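Local structure of transcription termination factor FttA (Pyrococcus horikoshii, 3AF6) at residues A[210-215]-A[331-336]; A[10-15]-A[174-179]; A[188-193]-A[645-650]; A[358-363]-A[385-390]. The protein probably terminates transcription genome-wide as a zinc-dependent nuclease that cuts nascent RNA where it leaves RNA polymerase and then degrades it from the 5' end. All blocks are in the same frame, centred on the assembly; numbering follows the deposited sequence.

Contact 1 of 4, residues A[210-215]-A[331-336]; sequences DESFVL and ISPDIR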
loop_
_atom_site.group_PDB
_atom_site.type_symbol
_atom_site.label_atom_id
_atom_site.label_comp_id
_atom_site.label_asym_id
_atom_site.label_seq_id
_atom_site.Cartn_x
_atom_site.Cartn_y
_atom_site.Cartn_z
ATOM N N ASP A 210 -15.122 -0.179 -23.981
ATOM C CA ASP A 210 -14.763 -0.553 -25.340
ATOM C C ASP A 210 -13.392 0.011 -25.712
ATOM O O ASP A 210 -12.844 -0.302 -26.767
ATOM C CB ASP A 210 -15.806 -0.046 -26.341
ATOM C CG ASP A 210 -16.069 1.456 -26.225
ATOM O OD1 ASP A 210 -16.334 2.088 -27.270
ATOM O OD2 ASP A 210 -16.036 2.010 -25.104
ATOM N N GLU A 211 -12.824 0.829 -24.835
ATOM C CA GLU A 211 -11.536 1.427 -25.134
ATOM C C GLU A 211 -10.416 1.012 -24.206
ATOM O O GLU A 211 -9.252 1.074 -24.588
ATOM C CB GLU A 211 -11.653 2.957 -25.104
ATOM C CG GLU A 211 -10.390 3.716 -25.524
ATOM C CD GLU A 211 -9.893 3.323 -26.917
ATOM O OE1 GLU A 211 -10.728 2.905 -27.750
ATOM O OE2 GLU A 211 -8.674 3.444 -27.184
ATOM N N SER A 212 -10.748 0.566 -23.000
ATOM C CA SER A 212 -9.687 0.252 -22.064
ATOM C C SER A 212 -9.924 -0.875 -21.082
ATOM O O SER A 212 -11.022 -1.413 -20.963
ATOM C CB SER A 212 -9.352 1.508 -21.257
ATOM O OG SER A 212 -9.243 2.644 -22.090
ATOM N N PHE A 213 -8.861 -1.186 -20.353
ATOM C CA PHE A 213 -8.884 -2.218 -19.342
ATOM C C PHE A 213 -7.932 -1.851 -18.210
ATOM O O PHE A 213 -6.772 -1.474 -18.440
ATOM C CB PHE A 213 -8.463 -3.562 -19.943
ATOM C CG PHE A 213 -9.458 -4.129 -20.899
ATOM C CD1 PHE A 213 -10.682 -4.612 -20.441
ATOM C CD2 PHE A 213 -9.173 -4.198 -22.261
ATOM C CE1 PHE A 213 -11.612 -5.162 -21.328
ATOM C CE2 PHE A 213 -10.090 -4.746 -23.156
ATOM C CZ PHE A 213 -11.317 -5.231 -22.688
ATOM N N VAL A 214 -8.436 -1.943 -16.988
ATOM C CA VAL A 214 -7.626 -1.672 -15.819
ATOM C C VAL A 214 -7.936 -2.737 -14.774
ATOM O O VAL A 214 -9.084 -3.177 -14.619
ATOM C CB VAL A 214 -7.893 -0.268 -15.210
ATOM C CG1 VAL A 214 -7.586 0.816 -16.224
ATOM C CG2 VAL A 214 -9.315 -0.178 -14.737
ATOM N N LEU A 215 -6.896 -3.152 -14.066
ATOM C CA LEU A 215 -7.036 -4.154 -13.034
ATOM C C LEU A 215 -6.933 -3.468 -11.682
ATOM O O LEU A 215 -5.958 -2.760 -11.415
ATOM C CB LEU A 215 -5.925 -5.194 -13.188
ATOM C CG LEU A 215 -6.002 -6.511 -12.410
ATOM C CD1 LEU A 215 -7.376 -7.140 -12.591
ATOM C CD2 LEU A 215 -4.905 -7.460 -12.920
ATOM N N ILE A 331 -5.072 7.914 -16.985
ATOM C CA ILE A 331 -4.312 6.685 -17.132
ATOM C C ILE A 331 -4.692 5.927 -18.399
ATOM O O ILE A 331 -4.113 4.885 -18.706
ATOM C CB ILE A 331 -4.463 5.759 -15.904
ATOM C CG1 ILE A 331 -5.918 5.326 -15.717
ATOM C CG2 ILE A 331 -3.941 6.467 -14.661
ATOM C CD1 ILE A 331 -6.077 4.331 -14.574
ATOM N N SER A 332 -5.653 6.474 -19.140
ATOM C CA SER A 332 -6.120 5.882 -20.390
ATOM C C SER A 332 -7.005 6.907 -21.090
ATOM O O SER A 332 -7.463 7.860 -20.470
ATOM C CB SER A 332 -6.933 4.604 -20.123
ATOM O OG SER A 332 -8.327 4.859 -20.202
ATOM N N PRO A 333 -7.269 6.718 -22.392
ATOM C CA PRO A 333 -8.110 7.671 -23.120
ATOM C C PRO A 333 -9.462 7.957 -22.481
ATOM O O PRO A 333 -10.004 9.047 -22.650
ATOM C CB PRO A 333 -8.243 7.022 -24.491
ATOM C CG PRO A 333 -6.928 6.337 -24.652
ATOM C CD PRO A 333 -6.740 5.689 -23.306
ATOM N N ASP A 334 -10.016 7.000 -21.741
ATOM C CA ASP A 334 -11.322 7.224 -21.125
ATOM C C ASP A 334 -11.427 6.928 -19.631
ATOM O O ASP A 334 -12.528 6.752 -19.116
ATOM C CB ASP A 334 -12.394 6.430 -21.881
ATOM C CG ASP A 334 -12.231 4.928 -21.730
ATOM O OD1 ASP A 334 -11.129 4.470 -21.362
ATOM O OD2 ASP A 334 -13.209 4.200 -21.994
ATOM N N ILE A 335 -10.297 6.890 -18.930
ATOM C CA ILE A 335 -10.309 6.624 -17.495
ATOM C C ILE A 335 -9.370 7.554 -16.758
ATOM O O ILE A 335 -8.198 7.649 -17.102
ATOM C CB ILE A 335 -9.869 5.175 -17.170
ATOM C CG1 ILE A 335 -10.889 4.171 -17.714
ATOM C CG2 ILE A 335 -9.713 5.002 -15.662
ATOM C CD1 ILE A 335 -10.528 2.730 -17.438
ATOM N N ARG A 336 -9.882 8.231 -15.736
ATOM C CA ARG A 336 -9.065 9.135 -14.937
ATOM C C ARG A 336 -9.034 8.652 -13.494
ATOM O O ARG A 336 -10.076 8.419 -12.872
ATOM C CB ARG A 336 -9.614 10.554 -14.996
ATOM C CG ARG A 336 -8.693 11.525 -15.699
ATOM C CD ARG A 336 -9.097 12.934 -15.373
ATOM N NE ARG A 336 -10.359 13.283 -16.009
ATOM C CZ ARG A 336 -10.492 13.500 -17.311
ATOM N NH1 ARG A 336 -9.434 13.405 -18.103
ATOM N NH2 ARG A 336 -11.674 13.809 -17.820
#

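Contact 2 of 4, residues A[10-15]-A[174-179]; sequences QVDQIL and VGRNIY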
loop_
_atom_site.group_PDB
_atom_site.type_symbol
_atom_site.label_atom_id
_atom_site.label_comp_id
_atom_site.label_asym_id
_atom_site.label_seq_id
_atom_site.Cartn_x
_atom_site.Cartn_y
_atom_site.Cartn_z
ATOM N N GLN A 10 -1.937 7.661 -31.854
ATOM C CA GLN A 10 -1.928 8.945 -32.540
ATOM C C GLN A 10 -1.495 9.992 -31.529
ATOM O O GLN A 10 -1.985 11.121 -31.522
ATOM C CB GLN A 10 -3.314 9.279 -33.097
ATOM C CG GLN A 10 -4.410 9.455 -32.063
ATOM C CD GLN A 10 -5.732 9.843 -32.701
ATOM O OE1 GLN A 10 -6.226 9.154 -33.590
ATOM N NE2 GLN A 10 -6.308 10.950 -32.251
ATOM N N VAL A 11 -0.557 9.590 -30.678
ATOM C CA VAL A 11 -0.027 10.441 -29.630
ATOM C C VAL A 11 0.766 11.636 -30.150
ATOM O O VAL A 11 0.394 12.778 -29.897
ATOM C CB VAL A 11 0.859 9.626 -28.669
ATOM C CG1 VAL A 11 1.982 8.954 -29.442
ATOM C CG2 VAL A 11 1.411 10.522 -27.575
ATOM N N ASP A 12 1.854 11.380 -30.873
ATOM C CA ASP A 12 2.683 12.467 -31.396
ATOM C C ASP A 12 1.868 13.389 -32.292
ATOM O O ASP A 12 2.257 14.524 -32.566
ATOM C CB ASP A 12 3.902 11.907 -32.145
ATOM C CG ASP A 12 3.535 10.828 -33.138
ATOM O OD1 ASP A 12 4.461 10.171 -33.662
ATOM O OD2 ASP A 12 2.326 10.641 -33.395
ATOM N N GLN A 13 0.725 12.886 -32.735
ATOM C CA GLN A 13 -0.187 13.648 -33.566
ATOM C C GLN A 13 -0.878 14.625 -32.612
ATOM O O GLN A 13 -1.211 15.752 -32.979
ATOM C CB GLN A 13 -1.194 12.687 -34.193
ATOM C CG GLN A 13 -2.164 13.291 -35.182
ATOM C CD GLN A 13 -3.096 12.235 -35.759
ATOM O OE1 GLN A 13 -2.647 11.255 -36.364
ATOM N NE2 GLN A 13 -4.400 12.424 -35.566
ATOM N N ILE A 14 -1.075 14.174 -31.375
ATOM C CA ILE A 14 -1.707 14.970 -30.322
ATOM C C ILE A 14 -0.691 15.940 -29.722
ATOM O O ILE A 14 -1.041 17.056 -29.344
ATOM C CB ILE A 14 -2.265 14.063 -29.190
ATOM C CG1 ILE A 14 -3.364 13.156 -29.750
ATOM C CG2 ILE A 14 -2.796 14.915 -28.043
ATOM C CD1 ILE A 14 -3.965 12.214 -28.738
ATOM N N LEU A 15 0.561 15.497 -29.625
ATOM C CA LEU A 15 1.640 16.328 -29.094
ATOM C C LEU A 15 1.854 17.485 -30.061
ATOM O O LEU A 15 2.198 18.598 -29.667
ATOM C CB LEU A 15 2.936 15.515 -28.980
ATOM C CG LEU A 15 3.103 14.566 -27.792
ATOM C CD1 LEU A 15 4.323 13.685 -27.997
ATOM C CD2 LEU A 15 3.239 15.373 -26.517
ATOM N N VAL A 174 4.308 4.158 -21.770
ATOM C CA VAL A 174 3.058 4.357 -21.037
ATOM C C VAL A 174 2.337 5.603 -21.549
ATOM O O VAL A 174 1.135 5.571 -21.843
ATOM C CB VAL A 174 3.316 4.538 -19.521
ATOM C CG1 VAL A 174 2.042 4.969 -18.820
ATOM C CG2 VAL A 174 3.829 3.240 -18.921
ATOM N N GLY A 175 3.087 6.700 -21.657
ATOM C CA GLY A 175 2.526 7.954 -22.122
ATOM C C GLY A 175 1.894 7.898 -23.497
ATOM O O GLY A 175 0.788 8.403 -23.688
ATOM N N ARG A 176 2.588 7.287 -24.453
ATOM C CA ARG A 176 2.073 7.191 -25.818
ATOM C C ARG A 176 0.817 6.340 -25.791
ATOM O O ARG A 176 -0.062 6.471 -26.646
ATOM C CB ARG A 176 3.119 6.567 -26.752
ATOM C CG ARG A 176 4.528 7.106 -26.537
ATOM C CD ARG A 176 5.493 6.683 -27.621
ATOM N NE ARG A 176 5.330 7.506 -28.813
ATOM C CZ ARG A 176 4.947 7.036 -29.994
ATOM N NH1 ARG A 176 4.688 5.739 -30.144
ATOM N NH2 ARG A 176 4.813 7.862 -31.022
ATOM N N ASN A 177 0.755 5.462 -24.792
ATOM C CA ASN A 177 -0.389 4.585 -24.587
ATOM C C ASN A 177 -1.544 5.396 -24.028
ATOM O O ASN A 177 -2.610 5.464 -24.631
ATOM C CB ASN A 177 -0.044 3.487 -23.590
ATOM C CG ASN A 177 0.048 2.128 -24.234
ATOM O OD1 ASN A 177 -0.863 1.711 -24.960
ATOM N ND2 ASN A 177 1.147 1.415 -23.965
ATOM N N ILE A 178 -1.319 6.017 -22.873
ATOM C CA ILE A 178 -2.355 6.808 -22.232
ATOM C C ILE A 178 -2.984 7.812 -23.196
ATOM O O ILE A 178 -4.166 8.148 -23.078
ATOM C CB ILE A 178 -1.806 7.569 -20.996
ATOM C CG1 ILE A 178 -1.245 6.575 -19.976
ATOM C CG2 ILE A 178 -2.914 8.420 -20.360
ATOM C CD1 ILE A 178 -0.671 7.233 -18.726
ATOM N N TYR A 179 -2.201 8.277 -24.165
ATOM C CA TYR A 179 -2.702 9.259 -25.119
ATOM C C TYR A 179 -2.812 8.736 -26.549
ATOM O O TYR A 179 -2.660 9.493 -27.514
ATOM C CB TYR A 179 -1.820 10.503 -25.054
ATOM C CG TYR A 179 -1.845 11.106 -23.675
ATOM C CD1 TYR A 179 -2.927 11.883 -23.262
ATOM C CD2 TYR A 179 -0.854 10.805 -22.739
ATOM C CE1 TYR A 179 -3.033 12.341 -21.951
ATOM C CE2 TYR A 179 -0.954 11.261 -21.419
ATOM C CZ TYR A 179 -2.052 12.024 -21.037
ATOM O OH TYR A 179 -2.193 12.454 -19.739
#

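Contact 3 of 4, residues A[188-193]-A[645-650]; sequences WIRITG and LDTIRL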
loop_
_atom_site.group_PDB
_atom_site.type_symbol
_atom_site.label_atom_id
_atom_site.label_comp_id
_atom_site.label_asym_id
_atom_site.label_seq_id
_atom_site.Cartn_x
_atom_site.Cartn_y
_atom_site.Cartn_z
ATOM N N TRP A 188 -19.574 1.667 -23.398
ATOM C CA TRP A 188 -20.045 0.818 -22.306
ATOM C C TRP A 188 -18.979 0.652 -21.225
ATOM O O TRP A 188 -17.815 0.983 -21.430
ATOM C CB TRP A 188 -20.514 -0.564 -22.820
ATOM C CG TRP A 188 -19.591 -1.259 -23.792
ATOM C CD1 TRP A 188 -19.700 -1.279 -25.160
ATOM C CD2 TRP A 188 -18.440 -2.050 -23.475
ATOM N NE1 TRP A 188 -18.693 -2.038 -25.709
ATOM C CE2 TRP A 188 -17.905 -2.524 -24.700
ATOM C CE3 TRP A 188 -17.805 -2.407 -22.277
ATOM C CZ2 TRP A 188 -16.763 -3.338 -24.759
ATOM C CZ3 TRP A 188 -16.666 -3.216 -22.333
ATOM C CH2 TRP A 188 -16.159 -3.675 -23.566
ATOM N N ILE A 189 -19.390 0.137 -20.073
ATOM C CA ILE A 189 -18.487 -0.052 -18.945
ATOM C C ILE A 189 -18.946 -1.282 -18.170
ATOM O O ILE A 189 -20.120 -1.389 -17.841
ATOM C CB ILE A 189 -18.543 1.177 -17.991
ATOM C CG1 ILE A 189 -18.195 2.458 -18.752
ATOM C CG2 ILE A 189 -17.593 0.973 -16.816
ATOM C CD1 ILE A 189 -18.645 3.714 -18.048
ATOM N N ARG A 190 -18.036 -2.207 -17.877
ATOM C CA ARG A 190 -18.408 -3.416 -17.130
ATOM C C ARG A 190 -17.329 -3.756 -16.106
ATOM O O ARG A 190 -16.149 -3.460 -16.318
ATOM C CB ARG A 190 -18.537 -4.628 -18.067
ATOM C CG ARG A 190 -18.963 -4.339 -19.484
ATOM C CD ARG A 190 -18.318 -5.344 -20.451
ATOM N NE ARG A 190 -18.935 -6.662 -20.408
ATOM C CZ ARG A 190 -18.382 -7.769 -20.898
ATOM N NH1 ARG A 190 -17.183 -7.737 -21.474
ATOM N NH2 ARG A 190 -19.047 -8.913 -20.819
ATOM N N ILE A 191 -17.714 -4.371 -14.996
ATOM C CA ILE A 191 -16.703 -4.769 -14.029
ATOM C C ILE A 191 -16.849 -6.260 -13.758
ATOM O O ILE A 191 -17.955 -6.770 -13.528
ATOM C CB ILE A 191 -16.778 -3.972 -12.692
ATOM C CG1 ILE A 191 -18.137 -4.148 -12.027
ATOM C CG2 ILE A 191 -16.482 -2.508 -12.947
ATOM C CD1 ILE A 191 -18.229 -3.452 -10.654
ATOM N N THR A 192 -15.723 -6.959 -13.792
ATOM C CA THR A 192 -15.731 -8.384 -13.571
ATOM C C THR A 192 -14.881 -8.768 -12.384
ATOM O O THR A 192 -13.750 -8.303 -12.252
ATOM C CB THR A 192 -15.204 -9.100 -14.809
ATOM O OG1 THR A 192 -16.006 -8.721 -15.925
ATOM C CG2 THR A 192 -15.262 -10.609 -14.634
ATOM N N GLY A 193 -15.421 -9.613 -11.515
ATOM C CA GLY A 193 -14.656 -10.050 -10.361
ATOM C C GLY A 193 -13.800 -11.260 -10.717
ATOM O O GLY A 193 -14.309 -12.318 -11.119
ATOM N N LEU A 645 -16.430 -13.958 -11.465
ATOM C CA LEU A 645 -16.817 -14.336 -12.823
ATOM C C LEU A 645 -18.178 -13.792 -13.217
ATOM O O LEU A 645 -18.683 -14.081 -14.311
ATOM C CB LEU A 645 -16.762 -15.860 -13.025
ATOM C CG LEU A 645 -15.376 -16.431 -12.686
ATOM C CD1 LEU A 645 -15.361 -17.937 -12.841
ATOM C CD2 LEU A 645 -14.331 -15.780 -13.575
ATOM N N ASP A 646 -18.780 -13.018 -12.316
ATOM C CA ASP A 646 -20.034 -12.336 -12.624
ATOM C C ASP A 646 -19.508 -11.057 -13.279
ATOM O O ASP A 646 -18.426 -10.574 -12.911
ATOM C CB ASP A 646 -20.768 -11.924 -11.351
ATOM C CG ASP A 646 -21.922 -12.835 -10.995
ATOM O OD1 ASP A 646 -22.330 -12.797 -9.818
ATOM O OD2 ASP A 646 -22.437 -13.568 -11.863
ATOM N N THR A 647 -20.221 -10.523 -14.263
ATOM C CA THR A 647 -19.804 -9.263 -14.874
ATOM C C THR A 647 -21.009 -8.338 -14.835
ATOM O O THR A 647 -22.087 -8.697 -15.300
ATOM C CB THR A 647 -19.352 -9.409 -16.343
ATOM O OG1 THR A 647 -18.198 -10.251 -16.411
ATOM C CG2 THR A 647 -18.994 -8.036 -16.926
ATOM N N ILE A 648 -20.828 -7.155 -14.260
ATOM C CA ILE A 648 -21.907 -6.187 -14.166
ATOM C C ILE A 648 -21.694 -5.012 -15.095
ATOM O O ILE A 648 -20.756 -4.245 -14.935
ATOM C CB ILE A 648 -22.061 -5.652 -12.731
ATOM C CG1 ILE A 648 -22.363 -6.812 -11.777
ATOM C CG2 ILE A 648 -23.184 -4.618 -12.683
ATOM C CD1 ILE A 648 -22.472 -6.407 -10.351
ATOM N N ARG A 649 -22.574 -4.890 -16.077
ATOM C CA ARG A 649 -22.525 -3.812 -17.049
ATOM C C ARG A 649 -23.029 -2.578 -16.302
ATOM O O ARG A 649 -24.190 -2.519 -15.906
ATOM C CB ARG A 649 -23.439 -4.178 -18.223
ATOM C CG ARG A 649 -23.176 -3.460 -19.543
ATOM C CD ARG A 649 -24.000 -2.227 -19.636
ATOM N NE ARG A 649 -23.882 -1.521 -20.910
ATOM C CZ ARG A 649 -24.316 -1.974 -22.084
ATOM N NH1 ARG A 649 -24.172 -1.231 -23.171
ATOM N NH2 ARG A 649 -24.874 -3.171 -22.178
ATOM N N LEU A 650 -22.148 -1.607 -16.082
ATOM C CA LEU A 650 -22.511 -0.387 -15.367
ATOM C C LEU A 650 -23.230 0.631 -16.239
ATOM O O LEU A 650 -23.884 1.543 -15.730
ATOM C CB LEU A 650 -21.270 0.256 -14.762
ATOM C CG LEU A 650 -20.552 -0.570 -13.699
ATOM C CD1 LEU A 650 -19.478 0.298 -13.059
ATOM C CD2 LEU A 650 -21.547 -1.055 -12.653
#

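Contact 4 of 4, residues A[358-363]-A[385-390]; sequences GLHNIA and RLETLV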
loop_
_atom_site.group_PDB
_atom_site.type_symbol
_atom_site.label_atom_id
_atom_site.label_comp_id
_atom_site.label_asym_id
_atom_site.label_seq_id
_atom_site.Cartn_x
_atom_site.Cartn_y
_atom_site.Cartn_z
ATOM N N GLY A 358 -17.318 12.354 -17.666
ATOM C CA GLY A 358 -18.532 12.616 -16.919
ATOM C C GLY A 358 -19.563 11.538 -17.167
ATOM O O GLY A 358 -20.704 11.636 -16.718
ATOM N N LEU A 359 -19.153 10.497 -17.881
ATOM C CA LEU A 359 -20.044 9.395 -18.199
ATOM C C LEU A 359 -20.452 8.570 -16.980
ATOM O O LEU A 359 -21.641 8.354 -16.745
ATOM C CB LEU A 359 -19.392 8.482 -19.236
ATOM C CG LEU A 359 -20.244 7.284 -19.675
ATOM C CD1 LEU A 359 -21.586 7.781 -20.238
ATOM C CD2 LEU A 359 -19.485 6.470 -20.726
ATOM N N HIS A 360 -19.471 8.110 -16.208
ATOM C CA HIS A 360 -19.751 7.288 -15.034
ATOM C C HIS A 360 -18.570 7.300 -14.072
ATOM O O HIS A 360 -17.413 7.410 -14.493
ATOM C CB HIS A 360 -20.023 5.847 -15.465
ATOM C CG HIS A 360 -20.658 5.002 -14.406
ATOM N ND1 HIS A 360 -22.024 4.853 -14.292
ATOM C CD2 HIS A 360 -20.116 4.250 -13.420
ATOM C CE1 HIS A 360 -22.296 4.045 -13.285
ATOM N NE2 HIS A 360 -21.157 3.664 -12.739
ATOM N N ASN A 361 -18.855 7.177 -12.779
ATOM C CA ASN A 361 -17.789 7.176 -11.789
ATOM C C ASN A 361 -17.900 6.029 -10.808
ATOM O O ASN A 361 -18.953 5.810 -10.201
ATOM C CB ASN A 361 -17.764 8.506 -11.039
ATOM C CG ASN A 361 -17.570 9.668 -11.964
ATOM O OD1 ASN A 361 -18.489 10.046 -12.699
ATOM N ND2 ASN A 361 -16.365 10.231 -11.969
ATOM N N ILE A 362 -16.797 5.300 -10.658
ATOM C CA ILE A 362 -16.735 4.168 -9.751
ATOM C C ILE A 362 -15.763 4.475 -8.625
ATOM O O ILE A 362 -14.748 5.137 -8.834
ATOM C CB ILE A 362 -16.218 2.894 -10.476
ATOM C CG1 ILE A 362 -17.055 2.616 -11.728
ATOM C CG2 ILE A 362 -16.285 1.693 -9.543
ATOM C CD1 ILE A 362 -16.454 1.546 -12.641
ATOM N N ALA A 363 -16.088 4.005 -7.429
ATOM C CA ALA A 363 -15.211 4.168 -6.279
ATOM C C ALA A 363 -15.072 2.777 -5.677
ATOM O O ALA A 363 -16.069 2.162 -5.269
ATOM C CB ALA A 363 -15.813 5.127 -5.262
ATOM N N ARG A 385 -17.823 13.093 -7.951
ATOM C CA ARG A 385 -18.951 12.387 -8.553
ATOM C C ARG A 385 -18.866 10.942 -8.115
ATOM O O ARG A 385 -17.778 10.446 -7.840
ATOM C CB ARG A 385 -18.880 12.479 -10.076
ATOM C CG ARG A 385 -19.209 13.863 -10.617
ATOM C CD ARG A 385 -20.711 14.083 -10.732
ATOM N NE ARG A 385 -21.172 13.976 -12.117
ATOM C CZ ARG A 385 -21.280 12.838 -12.796
ATOM N NH1 ARG A 385 -21.703 12.858 -14.049
ATOM N NH2 ARG A 385 -20.980 11.684 -12.223
ATOM N N LEU A 386 -20.002 10.260 -8.044
ATOM C CA LEU A 386 -19.993 8.873 -7.616
ATOM C C LEU A 386 -21.270 8.124 -7.920
ATOM O O LEU A 386 -22.206 8.174 -7.127
ATOM C CB LEU A 386 -19.733 8.794 -6.107
ATOM C CG LEU A 386 -19.700 7.392 -5.478
ATOM C CD1 LEU A 386 -18.633 6.535 -6.158
ATOM C CD2 LEU A 386 -19.415 7.508 -3.987
ATOM N N GLU A 387 -21.308 7.415 -9.045
ATOM C CA GLU A 387 -22.494 6.638 -9.399
ATOM C C GLU A 387 -22.452 5.231 -8.825
ATOM O O GLU A 387 -23.466 4.741 -8.328
ATOM C CB GLU A 387 -22.666 6.540 -10.913
ATOM C CG GLU A 387 -23.225 7.790 -11.550
ATOM C CD GLU A 387 -22.264 8.955 -11.489
ATOM O OE1 GLU A 387 -22.724 10.072 -11.163
ATOM O OE2 GLU A 387 -21.059 8.760 -11.777
ATOM N N THR A 388 -21.283 4.586 -8.885
ATOM C CA THR A 388 -21.132 3.217 -8.384
ATOM C C THR A 388 -20.055 3.039 -7.294
ATOM O O THR A 388 -18.886 3.423 -7.468
ATOM C CB THR A 388 -20.801 2.229 -9.542
ATOM O OG1 THR A 388 -21.797 2.326 -10.563
ATOM C CG2 THR A 388 -20.755 0.786 -9.028
ATOM N N LEU A 389 -20.457 2.421 -6.187
ATOM C CA LEU A 389 -19.544 2.171 -5.084
ATOM C C LEU A 389 -19.321 0.680 -4.832
ATOM O O LEU A 389 -20.265 -0.056 -4.556
ATOM C CB LEU A 389 -20.064 2.813 -3.796
ATOM C CG LEU A 389 -19.150 2.565 -2.587
ATOM C CD1 LEU A 389 -17.796 3.187 -2.882
ATOM C CD2 LEU A 389 -19.745 3.159 -1.308
ATOM N N VAL A 390 -18.072 0.240 -4.929
ATOM C CA VAL A 390 -17.740 -1.164 -4.670
ATOM C C VAL A 390 -17.092 -1.096 -3.300
ATOM O O VAL A 390 -16.070 -0.432 -3.154
ATOM C CB VAL A 390 -16.703 -1.724 -5.690
ATOM C CG1 VAL A 390 -16.460 -3.195 -5.424
ATOM C CG2 VAL A 390 -17.191 -1.506 -7.115
#

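Contact 1 of 4, residues A[210-215]-A[331-336]
Ser212 lies opposite Ser332 with their CA atoms 6.9 Å apart, and Glu211 lies opposite Asp334 with 7.1 Å between the CA atoms. These spacings are too wide for ladder pairing, so 210-215 and 331-336 meet through side chains. Ser332 to Ile335 form a type I turn between strands 329-332 and 335-341, with a classic beta bulge where Ile331 and Ser332 both face Ile335. Within the turn Ser332 OG accepts Asp334 N at 3.1 Å, an ST turn. Ser212 OG donates to Asp334 OD1 over 2.7 Å, reaching it on the syn side, 30° out of the carboxylate plane. The other oxygen, Asp334 OD2, is bonded to Ser186 and Thr209, so the buried carboxylate is gripped at both ends. Alongside, the Glu211 chain crosses Pro333 at about a right angle, CG to CB 4.1 Å, while its carboxylate pairs with Arg180. Further along the strand, Val214 CG1 meets Ile335 CD1 tip to tip at 3.7 Å and also touches Ile331 CD1; Leu353 packs on both Val214 and Ile335. A hairpin end of one sheet laid on a strand of the other is consistent with the two-sheet core of the metallo-beta-lactamase fold.

Contact 2 of 4, residues A[10-15]-A[174-179]
Val11 packs on Arg176 and Tyr179 where helix 11-22 meets the C-terminal end of helix 164-178, both in the archaeal CPSF-KH region. Helix 11-22 is followed by strands 32-38 and 41-46, helix 59-66 and strand 70-74, an order consistent with a type II KH domain, here KHa. The axes of the short helical segments approach to 9.9 Å at 83°, nearly perpendicular, which concentrates the contact on a few side chains. Arg176 carries much of it. Its CB lies 3.8 Å from Val11 CG1; the chain then extends away from its backbone and bends at the third torsion (chi3 79°), bringing the guanidinium back over the same methyl. NE and CZ follow at 3.7 and 3.6 Å from Val11 CG1, and NH2 is closest at 3.4 Å; the methyl sits over one face of the group, offset toward its rim. At the edge, in plane, NH2 forms a long salt bridge of 3.5 Å to Asp12 OD1, the carboxylate turned 83° from the guanidinium plane. The other methyl, Val11 CG2, rests 4.1 Å from Tyr179 CB. From there the Tyr179 ring leads away from helix 11-22 to stack with Phe37, and its OH is bonded to Pro40 O. The Tyr179 carbonyl turns back: its O receives a CA-H...O contact from Val11 CA, 3.5 Å away.

Contact 3 of 4, residues A[188-193]-A[645-650]
The Arg190 guanidinium carries Thr647 CG2 over one face, with NE 3.7 Å from that methyl, and its NH1 has a weak hydrogen bond to Gln208. Arg649, on the same face of the sheet, brings NH1 to 3.7 Å from Trp188 CB in an oblique approach, while its NE pairs with the C-terminal carboxylate of Arg651. The backbones form an antiparallel ladder, the short strand axes 164° apart. Ile191 N to Ile648 O and Ile648 N to Ile191 O are both 3.0 Å, the hydrogen-bonded pair, and Leu650 N to Ile189 O (2.7 Å) extends it. Flanking non-hydrogen-bonded pairs are Arg190 with Arg649 and Thr192 with Thr647. With OG1 anti to the carbonyl carbon in both threonines (chi1 -57° and -63°), Thr192 OG1 and Thr647 OG1 turn to each other and bond at 2.7 Å; either could be the donor. Ile191 CG2 meets Leu650 CD1 on the opposite face. Within the chain, strand 647-649 is an outermost strand of the sheet, beside 189-193, which pairs next with 204-209, while Ile191, Ile648 and Leu650 pack against strands 360-364 and 613-617.

Contact 4 of 4, residues A[358-363]-A[385-390]
Ile362 pairs with Thr388 and Ala363 with Leu389 in a parallel ladder, the short strand axes 4.8 Å apart and 19° from parallel. Three bonds run in sequence: Thr388 N to Asn361 O at 2.9 Å, Ala363 N to Thr388 O at 2.9 Å and Val390 N to Ala363 O at 2.8 Å. At the entry to the ladder the His360 ring reaches the second segment with one face against Glu387 CB and its NE2 edge at Thr388. Its CG is anti to the backbone N (chi1 -165°), which carries the ring across to Thr388; there NE2 and Thr388 OG1 share a 2.6 Å hydrogen bond in the ring plane. The Glu387 CB approach is a CH-pi contact, 3.8 Å from the centroid of the His360 ring and 24° off its normal. The pair lies in the middle of a mixed sheet of the metallo-beta-lactamase fold: 360-364 has antiparallel 349-355 on its other side, and 388-392 has parallel 613-617, which comes from the C-terminal part of that domain. Glu387 bends at its second torsion so that OE2 weakly accepts Asn361 N at 2.9 Å, while OE1 forms a salt bridge to Arg385 NH2. Arg385 NH1 adds a weak bond to Gly358 O. Ile362 and Val390 lie side by side, pointing the same way, with their CG2 methyls in contact. On the opposite face Ala363 CB is touched by the CD1 methyls of both Leu386 and Leu389.

Contact 2 closes first along the chain; contact 3 then spans 188 to 650, with contacts 1 and 4 nested in series inside it. Strands 189-193, 213-216 and 647-649 belong to one mixed sheet, and 329-332, 335-341, 360-364 and 388-392 to the other, so contacts 3 and 4 each join neighbouring strands within one sheet while contact 1 bridges the two. Centres of contacts 3 and 4 lie 13 Å apart, joined where Leu650 and Ile189 pack on His360. Contact 2, 14 Å from contact 1 between centres, touches it through Ile178 and thereby ties the KH region to the nuclease core. Contact 3 brings the chain's last strand back into the lactamase domain, which resumes after the beta-CASP region.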